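Local coordinates for protein myosin-2 (Saccharomyces cerevisiae, PDB 6IXO) that carries organelles and vesicles along actin cables as a class V motor, gripping receptor proteins on its cargo through the globular tail domain that this chain represents, at residues N10-N24 against E64-F77. Numbering follows the deposited sequence.
Sequences NEELYRLLEDTEILN and EMWRFGLTKQSESF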
ATOM      1  N   ASN A  10      39.145 -15.895   6.819  1.00 62.79           N
ATOM      2  CA  ASN A  10      39.043 -14.529   7.315  1.00 62.72           C
ATOM      3  C   ASN A  10      39.788 -13.509   6.467  1.00 58.89           C
ATOM      4  O   ASN A  10      39.267 -12.408   6.239  1.00 57.45           O
ATOM      5  CB  ASN A  10      39.536 -14.430   8.753  1.00 65.67           C
ATOM      6  CG  ASN A  10      38.466 -14.801   9.754  1.00 68.66           C
ATOM      7  OD1 ASN A  10      37.304 -14.992   9.394  1.00 65.59           O
ATOM      8  ND2 ASN A  10      38.851 -14.894  11.025  1.00 75.07           N
ATOM      9  N   GLU A  11      41.006 -13.835   6.042  1.00 55.26           N
ATOM     10  CA  GLU A  11      41.731 -12.906   5.191  1.00 59.59           C
ATOM     11  C   GLU A  11      40.966 -12.640   3.896  1.00 54.46           C
ATOM     12  O   GLU A  11      40.817 -11.498   3.496  1.00 64.10           O
ATOM     13  CB  GLU A  11      43.113 -13.414   4.840  1.00 70.33           C
ATOM     14  CG  GLU A  11      43.888 -12.446   3.957  1.00 87.97           C
ATOM     15  CD  GLU A  11      45.367 -12.780   3.894  1.00105.27           C
ATOM     16  OE1 GLU A  11      45.746 -13.886   4.345  1.00109.64           O
ATOM     17  OE2 GLU A  11      46.150 -11.937   3.403  1.00113.27           O
ATOM     18  N   GLU A  12      40.525 -13.704   3.234  1.00 59.47           N
ATOM     19  CA  GLU A  12      39.810 -13.546   1.962  1.00 55.99           C
ATOM     20  C   GLU A  12      38.537 -12.741   2.179  1.00 53.76           C
ATOM     21  O   GLU A  12      38.213 -11.869   1.364  1.00 52.59           O
ATOM     22  CB  GLU A  12      39.488 -14.897   1.311  1.00 58.20           C
ATOM     23  CG  GLU A  12      38.768 -14.742  -0.049  1.00 54.56           C
ATOM     24  CD  GLU A  12      38.592 -16.030  -0.854  1.00 58.57           C
ATOM     25  OE1 GLU A  12      38.807 -17.157  -0.337  1.00 55.56           O
ATOM     26  OE2 GLU A  12      38.232 -15.894  -2.039  1.00 54.40           O
ATOM     27  N   LEU A  13      37.815 -13.006   3.270  1.00 52.21           N
ATOM     28  CA  LEU A  13      36.581 -12.260   3.549  1.00 53.17           C
ATOM     29  C   LEU A  13      36.891 -10.785   3.673  1.00 52.62           C
ATOM     30  O   LEU A  13      36.203  -9.931   3.117  1.00 50.59           O
ATOM     31  CB  LEU A  13      35.909 -12.730   4.833  1.00 54.68           C
ATOM     32  CG  LEU A  13      34.783 -13.734   4.712  1.00 55.98           C
ATOM     33  CD1 LEU A  13      34.431 -14.231   6.104  1.00 55.04           C
ATOM     34  CD2 LEU A  13      33.547 -13.090   3.987  1.00 44.23           C
ATOM     35  N   TYR A  14      37.967 -10.506   4.408  1.00 53.20           N
ATOM     36  CA  TYR A  14      38.353  -9.145   4.699  1.00 54.95           C
ATOM     37  C   TYR A  14      38.656  -8.357   3.439  1.00 54.74           C
ATOM     38  O   TYR A  14      38.207  -7.224   3.287  1.00 52.05           O
ATOM     39  CB  TYR A  14      39.588  -9.124   5.618  1.00 62.94           C
ATOM     40  CG  TYR A  14      39.908  -7.738   6.096  1.00 68.78           C
ATOM     41  CD1 TYR A  14      40.766  -6.911   5.374  1.00 74.00           C
ATOM     42  CD2 TYR A  14      39.325  -7.235   7.260  1.00 68.15           C
ATOM     43  CE1 TYR A  14      41.048  -5.629   5.802  1.00 74.65           C
ATOM     44  CE2 TYR A  14      39.613  -5.954   7.704  1.00 68.29           C
ATOM     45  CZ  TYR A  14      40.465  -5.155   6.965  1.00 72.28           C
ATOM     46  OH  TYR A  14      40.748  -3.880   7.394  1.00 74.59           O
ATOM     47  N   ARG A  15      39.439  -8.942   2.544  1.00 51.11           N
ATOM     48  CA  ARG A  15      39.729  -8.286   1.275  1.00 53.42           C
ATOM     49  C   ARG A  15      38.477  -8.109   0.430  1.00 53.37           C
ATOM     50  O   ARG A  15      38.359  -7.125  -0.308  1.00 58.51           O
ATOM     51  CB  ARG A  15      40.761  -9.074   0.481  1.00 56.50           C
ATOM     52  CG  ARG A  15      42.078  -9.280   1.207  1.00 75.16           C
ATOM     53  CD  ARG A  15      42.631  -7.959   1.744  1.00 91.68           C
ATOM     54  NE  ARG A  15      44.024  -8.074   2.197  1.00105.98           N
ATOM     55  CZ  ARG A  15      44.778  -7.048   2.589  1.00105.60           C
ATOM     56  NH1 ARG A  15      44.279  -5.814   2.589  1.00105.75           N
ATOM     57  NH2 ARG A  15      46.033  -7.254   2.978  1.00104.57           N
ATOM     58  N   LEU A  16      37.546  -9.053   0.498  1.00 49.60           N
ATOM     59  CA  LEU A  16      36.292  -8.859  -0.288  1.00 51.32           C
ATOM     60  C   LEU A  16      35.501  -7.687   0.264  1.00 50.87           C
ATOM     61  O   LEU A  16      34.914  -6.902  -0.477  1.00 50.90           O
ATOM     62  CB  LEU A  16      35.436 -10.124  -0.294  1.00 44.78           C
ATOM     63  CG  LEU A  16      36.040 -11.249  -1.149  1.00 54.09           C
ATOM     64  CD1 LEU A  16      35.484 -12.614  -0.777  1.00 50.66           C
ATOM     65  CD2 LEU A  16      35.838 -10.974  -2.655  1.00 53.75           C
ATOM     66  N   LEU A  17      35.490  -7.551   1.583  1.00 52.69           N
ATOM     67  CA  LEU A  17      34.616  -6.557   2.197  1.00 54.34           C
ATOM     68  C   LEU A  17      35.206  -5.141   2.138  1.00 60.06           C
ATOM     69  O   LEU A  17      34.459  -4.171   2.008  1.00 60.28           O
ATOM     70  CB  LEU A  17      34.305  -6.958   3.632  1.00 52.08           C
ATOM     71  CG  LEU A  17      33.504  -8.262   3.714  1.00 52.02           C
ATOM     72  CD1 LEU A  17      33.604  -8.908   5.104  1.00 53.48           C
ATOM     73  CD2 LEU A  17      32.049  -8.032   3.350  1.00 48.55           C
ATOM     74  N   GLU A  18      36.532  -5.016   2.197  1.00 59.23           N
ATOM     75  CA  GLU A  18      37.150  -3.687   2.155  1.00 67.14           C
ATOM     76  C   GLU A  18      37.106  -3.092   0.740  1.00 70.32           C
ATOM     77  O   GLU A  18      37.235  -1.882   0.565  1.00 68.28           O
ATOM     78  CB  GLU A  18      38.604  -3.735   2.691  1.00 58.76           C
ATOM     79  CG  GLU A  18      39.724  -3.739   1.651  1.00 64.50           C
ATOM     80  CD  GLU A  18      41.112  -4.003   2.295  1.00100.20           C
ATOM     81  OE1 GLU A  18      42.000  -4.596   1.640  1.00 98.12           O
ATOM     82  OE2 GLU A  18      41.320  -3.618   3.467  1.00102.19           O
ATOM     83  N   ASP A  19      36.921  -3.937  -0.268  1.00 71.68           N
ATOM     84  CA  ASP A  19      36.878  -3.466  -1.649  1.00 67.52           C
ATOM     85  C   ASP A  19      35.465  -2.989  -2.002  1.00 64.42           C
ATOM     86  O   ASP A  19      34.784  -3.580  -2.855  1.00 58.41           O
ATOM     87  CB  ASP A  19      37.329  -4.567  -2.609  1.00 65.37           C
ATOM     88  CG  ASP A  19      37.599  -4.047  -4.014  1.00 71.43           C
ATOM     89  OD1 ASP A  19      37.267  -2.874  -4.297  1.00 78.23           O
ATOM     90  OD2 ASP A  19      38.131  -4.821  -4.844  1.00 71.56           O
ATOM     91  N   THR A  20      35.019  -1.924  -1.344  1.00 62.04           N
ATOM     92  CA  THR A  20      33.648  -1.443  -1.555  1.00 63.50           C
ATOM     93  C   THR A  20      33.363  -0.964  -2.976  1.00 55.73           C
ATOM     94  O   THR A  20      32.211  -0.961  -3.385  1.00 52.77           O
ATOM     95  CB  THR A  20      33.271  -0.290  -0.599  1.00 69.32           C
ATOM     96  OG1 THR A  20      34.327   0.677  -0.566  1.00 74.77           O
ATOM     97  CG2 THR A  20      33.011  -0.813   0.795  1.00 72.04           C
ATOM     98  N   GLU A  21      34.375  -0.534  -3.718  1.00 56.97           N
ATOM     99  CA  GLU A  21      34.137  -0.129  -5.114  1.00 65.81           C
ATOM    100  C   GLU A  21      33.450  -1.231  -5.904  1.00 58.71           C
ATOM    101  O   GLU A  21      32.414  -1.017  -6.523  1.00 56.30           O
ATOM    102  CB  GLU A  21      35.430   0.219  -5.834  1.00 76.12           C
ATOM    103  CG  GLU A  21      35.968   1.609  -5.625  1.00 85.92           C
ATOM    104  CD  GLU A  21      37.196   1.855  -6.496  1.00 94.70           C
ATOM    105  OE1 GLU A  21      37.017   1.960  -7.734  1.00 95.90           O
ATOM    106  OE2 GLU A  21      38.331   1.913  -5.955  1.00 99.25           O
ATOM    107  N   ILE A  22      34.054  -2.412  -5.901  1.00 52.98           N
ATOM    108  CA  ILE A  22      33.479  -3.552  -6.599  1.00 50.98           C
ATOM    109  C   ILE A  22      32.208  -4.001  -5.894  1.00 47.69           C
ATOM    110  O   ILE A  22      31.178  -4.208  -6.531  1.00 43.68           O
ATOM    111  CB  ILE A  22      34.474  -4.720  -6.686  1.00 57.18           C
ATOM    112  CG1 ILE A  22      35.545  -4.406  -7.728  1.00 59.77           C
ATOM    113  CG2 ILE A  22      33.749  -6.017  -7.010  1.00 53.95           C
ATOM    114  CD1 ILE A  22      36.513  -5.541  -7.963  1.00 63.85           C
ATOM    115  N   LEU A  23      32.260  -4.133  -4.573  1.00 44.13           N
ATOM    116  CA  LEU A  23      31.078  -4.621  -3.871  1.00 39.94           C
ATOM    117  C   LEU A  23      29.845  -3.699  -3.969  1.00 42.87           C
ATOM    118  O   LEU A  23      28.728  -4.195  -4.129  1.00 41.15           O
ATOM    119  CB  LEU A  23      31.408  -4.856  -2.407  1.00 48.43           C
ATOM    120  CG  LEU A  23      30.350  -5.551  -1.553  1.00 47.12           C
ATOM    121  CD1 LEU A  23      29.857  -6.813  -2.222  1.00 48.21           C
ATOM    122  CD2 LEU A  23      30.967  -5.901  -0.163  1.00 47.13           C
ATOM    123  N   ASN A  24      30.013  -2.388  -3.825  1.00 42.23           N
ATOM    124  CA  ASN A  24      28.825  -1.515  -3.857  1.00 43.00           C
ATOM    125  C   ASN A  24      28.166  -1.587  -5.234  1.00 42.76           C
ATOM    126  O   ASN A  24      26.967  -1.545  -5.343  1.00 43.49           O
ATOM    127  CB  ASN A  24      29.177  -0.061  -3.511  1.00 52.82           C
ATOM    128  CG  ASN A  24      29.558   0.125  -2.044  1.00 57.35           C
ATOM    129  OD1 ASN A  24      29.236  -0.702  -1.194  1.00 59.67           O
ATOM    130  ND2 ASN A  24      30.235   1.225  -1.746  1.00 57.56           N
ATOM    131  N   GLU A  64      29.112  -8.869   8.468  1.00 45.76           N
ATOM    132  CA  GLU A  64      30.520  -9.264   8.347  1.00 46.57           C
ATOM    133  C   GLU A  64      31.387  -8.017   8.414  1.00 46.46           C
ATOM    134  O   GLU A  64      32.456  -8.026   9.039  1.00 51.39           O
ATOM    135  CB  GLU A  64      30.806 -10.033   7.055  1.00 49.38           C
ATOM    136  CG  GLU A  64      30.335 -11.444   7.081  1.00 51.33           C
ATOM    137  CD  GLU A  64      30.955 -12.224   8.217  1.00 54.84           C
ATOM    138  OE1 GLU A  64      32.194 -12.226   8.334  1.00 59.05           O
ATOM    139  OE2 GLU A  64      30.198 -12.829   9.000  1.00 53.58           O
ATOM    140  N   MET A  65      30.918  -6.937   7.780  1.00 44.06           N
ATOM    141  CA  MET A  65      31.643  -5.674   7.870  1.00 48.90           C
ATOM    142  C   MET A  65      31.790  -5.226   9.328  1.00 55.06           C
ATOM    143  O   MET A  65      32.884  -4.835   9.766  1.00 52.74           O
ATOM    144  CB  MET A  65      30.942  -4.600   7.056  1.00 49.14           C
ATOM    145  CG  MET A  65      31.168  -4.730   5.571  1.00 47.41           C
ATOM    146  SD  MET A  65      30.194  -3.464   4.734  1.00 46.07           S
ATOM    147  CE  MET A  65      30.706  -3.725   3.039  1.00 42.86           C
ATOM    148  N   TRP A  66      30.698  -5.300  10.090  1.00 50.21           N
ATOM    149  CA  TRP A  66      30.790  -4.950  11.509  1.00 49.79           C
ATOM    150  C   TRP A  66      31.735  -5.868  12.264  1.00 53.17           C
ATOM    151  O   TRP A  66      32.564  -5.393  13.033  1.00 53.95           O
ATOM    152  CB  TRP A  66      29.425  -4.981  12.170  1.00 48.30           C
ATOM    153  CG  TRP A  66      28.579  -3.871  11.718  1.00 48.09           C
ATOM    154  CD1 TRP A  66      28.985  -2.726  11.092  1.00 49.08           C
ATOM    155  CD2 TRP A  66      27.163  -3.793  11.829  1.00 44.62           C
ATOM    156  NE1 TRP A  66      27.903  -1.938  10.818  1.00 45.72           N
ATOM    157  CE2 TRP A  66      26.771  -2.568  11.263  1.00 42.63           C
ATOM    158  CE3 TRP A  66      26.192  -4.635  12.371  1.00 40.89           C
ATOM    159  CZ2 TRP A  66      25.455  -2.159  11.220  1.00 43.55           C
ATOM    160  CZ3 TRP A  66      24.866  -4.240  12.305  1.00 40.06           C
ATOM    161  CH2 TRP A  66      24.511  -3.004  11.740  1.00 45.66           C
ATOM    162  N   ARG A  67      31.595  -7.173  12.053  1.00 52.95           N
ATOM    163  CA  ARG A  67      32.460  -8.158  12.704  1.00 52.43           C
ATOM    164  C   ARG A  67      33.946  -7.857  12.502  1.00 51.81           C
ATOM    165  O   ARG A  67      34.782  -8.092  13.393  1.00 52.46           O
ATOM    166  CB  ARG A  67      32.121  -9.547  12.171  1.00 54.18           C
ATOM    167  CG  ARG A  67      33.073 -10.634  12.597  1.00 60.59           C
ATOM    168  CD  ARG A  67      32.951 -11.803  11.662  1.00 65.00           C
ATOM    169  NE  ARG A  67      33.943 -12.808  12.002  1.00 75.61           N
ATOM    170  CZ  ARG A  67      34.260 -13.836  11.231  1.00 82.01           C
ATOM    171  NH1 ARG A  67      33.655 -13.995  10.056  1.00 80.45           N
ATOM    172  NH2 ARG A  67      35.189 -14.698  11.641  1.00 89.00           N
ATOM    173  N   PHE A  68      34.298  -7.361  11.327  1.00 50.73           N
ATOM    174  CA  PHE A  68      35.694  -7.055  11.035  1.00 55.40           C
ATOM    175  C   PHE A  68      36.002  -5.598  11.356  1.00 55.22           C
ATOM    176  O   PHE A  68      37.076  -5.123  11.059  1.00 55.04           O
ATOM    177  CB  PHE A  68      36.017  -7.354   9.569  1.00 55.87           C
ATOM    178  CG  PHE A  68      36.222  -8.820   9.282  1.00 58.31           C
ATOM    179  CD1 PHE A  68      37.402  -9.449   9.643  1.00 61.25           C
ATOM    180  CD2 PHE A  68      35.235  -9.568   8.646  1.00 57.29           C
ATOM    181  CE1 PHE A  68      37.611 -10.795   9.384  1.00 60.80           C
ATOM    182  CE2 PHE A  68      35.430 -10.925   8.388  1.00 56.80           C
ATOM    183  CZ  PHE A  68      36.629 -11.536   8.754  1.00 58.96           C
ATOM    184  N   GLY A  69      35.048  -4.899  11.967  1.00 57.89           N
ATOM    185  CA  GLY A  69      35.221  -3.497  12.303  1.00 57.38           C
ATOM    186  C   GLY A  69      35.386  -2.587  11.097  1.00 59.32           C
ATOM    187  O   GLY A  69      36.003  -1.526  11.184  1.00 55.09           O
ATOM    188  N   LEU A  70      34.824  -2.982   9.956  1.00 55.10           N
ATOM    189  CA  LEU A  70      34.871  -2.118   8.780  1.00 60.00           C
ATOM    190  C   LEU A  70      33.684  -1.170   8.849  1.00 73.65           C
ATOM    191  O   LEU A  70      32.796  -1.175   7.978  1.00 67.37           O
ATOM    192  CB  LEU A  70      34.852  -2.936   7.497  1.00 54.03           C
ATOM    193  CG  LEU A  70      36.051  -3.869   7.294  1.00 56.97           C
ATOM    194  CD1 LEU A  70      35.794  -4.740   6.078  1.00 56.56           C
ATOM    195  CD2 LEU A  70      37.323  -3.064   7.109  1.00 58.49           C
ATOM    196  N   THR A  71      33.668  -0.367   9.907  1.00 78.11           N
ATOM    197  CA  THR A  71      32.520   0.476  10.207  1.00 74.73           C
ATOM    198  C   THR A  71      32.373   1.573   9.140  1.00 74.11           C
ATOM    199  O   THR A  71      31.263   1.885   8.728  1.00 71.24           O
ATOM    200  CB  THR A  71      32.638   1.056  11.637  1.00 69.90           C
ATOM    201  OG1 THR A  71      33.992   1.441  11.876  1.00 67.32           O
ATOM    202  CG2 THR A  71      32.288  -0.024  12.672  1.00 64.33           C
ATOM    203  N   LYS A  72      33.488   2.112   8.656  1.00 74.39           N
ATOM    204  CA  LYS A  72      33.467   3.076   7.555  1.00 74.62           C
ATOM    205  C   LYS A  72      32.975   2.468   6.242  1.00 71.20           C
ATOM    206  O   LYS A  72      32.247   3.118   5.492  1.00 76.01           O
ATOM    207  CB  LYS A  72      34.861   3.662   7.351  1.00 82.05           C
ATOM    208  CG  LYS A  72      35.048   4.518   6.102  1.00 86.23           C
ATOM    209  CD  LYS A  72      36.501   5.020   6.023  1.00 93.08           C
ATOM    210  CE  LYS A  72      36.700   6.059   4.925  1.00 96.72           C
ATOM    211  NZ  LYS A  72      38.051   6.691   4.995  1.00100.80           N
ATOM    212  N   GLN A  73      33.383   1.232   5.951  1.00 63.26           N
ATOM    213  CA  GLN A  73      32.917   0.558   4.744  1.00 56.39           C
ATOM    214  C   GLN A  73      31.406   0.336   4.848  1.00 54.27           C
ATOM    215  O   GLN A  73      30.702   0.417   3.845  1.00 50.43           O
ATOM    216  CB  GLN A  73      33.621  -0.785   4.512  1.00 57.93           C
ATOM    217  CG  GLN A  73      35.059  -0.698   3.976  1.00 58.81           C
ATOM    218  CD  GLN A  73      36.075  -0.246   5.010  1.00 64.62           C
ATOM    219  OE1 GLN A  73      35.782  -0.146   6.213  1.00 66.33           O
ATOM    220  NE2 GLN A  73      37.293   0.019   4.541  1.00 62.89           N
ATOM    221  N   SER A  74      30.917   0.048   6.057  1.00 51.10           N
ATOM    222  CA  SER A  74      29.495  -0.233   6.232  1.00 49.38           C
ATOM    223  C   SER A  74      28.684   1.032   6.017  1.00 50.81           C
ATOM    224  O   SER A  74      27.595   0.996   5.433  1.00 47.50           O
ATOM    225  CB  SER A  74      29.216  -0.814   7.617  1.00 52.08           C
ATOM    226  OG  SER A  74      29.459   0.146   8.631  1.00 51.26           O
ATOM    227  N   GLU A  75      29.221   2.163   6.451  1.00 57.83           N
ATOM    228  CA  GLU A  75      28.489   3.405   6.301  1.00 62.48           C
ATOM    229  C   GLU A  75      28.326   3.775   4.818  1.00 59.49           C
ATOM    230  O   GLU A  75      27.234   4.146   4.378  1.00 54.70           O
ATOM    231  CB  GLU A  75      29.178   4.517   7.078  1.00 69.89           C
ATOM    232  CG  GLU A  75      28.202   5.282   7.961  1.00 81.84           C
ATOM    233  CD  GLU A  75      28.821   6.512   8.603  1.00 93.42           C
ATOM    234  OE1 GLU A  75      28.104   7.532   8.739  1.00 95.78           O
ATOM    235  OE2 GLU A  75      30.019   6.457   8.971  1.00 98.15           O
ATOM    236  N   SER A  76      29.415   3.647   4.060  1.00 61.52           N
ATOM    237  CA  SER A  76      29.419   3.815   2.606  1.00 58.23           C
ATOM    238  C   SER A  76      28.421   2.885   1.912  1.00 54.28           C
ATOM    239  O   SER A  76      27.556   3.316   1.128  1.00 54.79           O
ATOM    240  CB  SER A  76      30.833   3.563   2.069  1.00 62.54           C
ATOM    241  OG  SER A  76      30.830   3.201   0.701  1.00 64.88           O
ATOM    242  N   PHE A  77      28.550   1.602   2.225  1.00 49.07           N
ATOM    243  CA  PHE A  77      27.656   0.566   1.727  1.00 45.72           C
ATOM    244  C   PHE A  77      26.170   0.880   2.024  1.00 42.19           C
ATOM    245  O   PHE A  77      25.312   0.806   1.138  1.00 39.83           O
ATOM    246  CB  PHE A  77      28.100  -0.750   2.354  1.00 39.04           C
ATOM    247  CG  PHE A  77      27.166  -1.915   2.142  1.00 40.54           C
ATOM    248  CD1 PHE A  77      27.178  -2.632   0.950  1.00 42.50           C
ATOM    249  CD2 PHE A  77      26.356  -2.354   3.181  1.00 39.07           C
ATOM    250  CE1 PHE A  77      26.376  -3.738   0.786  1.00 41.60           C
ATOM    251  CE2 PHE A  77      25.560  -3.465   3.035  1.00 40.65           C
ATOM    252  CZ  PHE A  77      25.569  -4.160   1.830  1.00 39.74           C
TER
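Y14 turns the edge of its phenol ring toward the face of F68 in an offset edge-to-face pair, the ring centroids 5.9 Å apart and the planes at 76°. With CG anti to the backbone N (chi1 -172°), the Y14 ring swings across and rests on L70, whose CD2 lies 3.5 Å from Y14 OH. A tyrosine suits this place, its ring offering an edge to F68 and further carbons to L70.

The aliphatic contacts centre on L17, a branched side chain that reaches several partners at once: CD1 of L17 meets CB of E64 at 3.6 Å, CB of L17 meets CD1 of L70 at the same distance, and CD2 faces M65. Farther along, the flexible end of M65 reaches L23, its CE 3.9 Å from L23 CD2. T20 turns its methyl, not its hydroxyl, to the bent aliphatic part of Q73.

Each segment spans the short break between consecutive helices (6-18 to 20-32, 53-67 to 71-90) of the all-helical cargo-binding tail. Helix 53-67 ends in a Schellman motif whose C-prime residue is G69, a glycine that reaches positive phi easily without a side chain; the turn presents F68 and L70 to helix 6-18. Beyond these breaks, helices 20-24 and 71-77 run at 35° to each other, and helix 403-415 also packs against L17 and E64.

E64 OE1 accepts from R67 NH1 in a salt bridge (2.9 Å) through its syn lone pair, near the guanidinium plane, while F68 CZ sits over one guanidinium face. Q415 hydrogen-bonds both R67 NH1 and N10 OD1. At the other end, N24 ND2 donates to S76 OG (3.2 Å), whereas its buried OD1 lacks a polar partner and lies at the ring edge of F77.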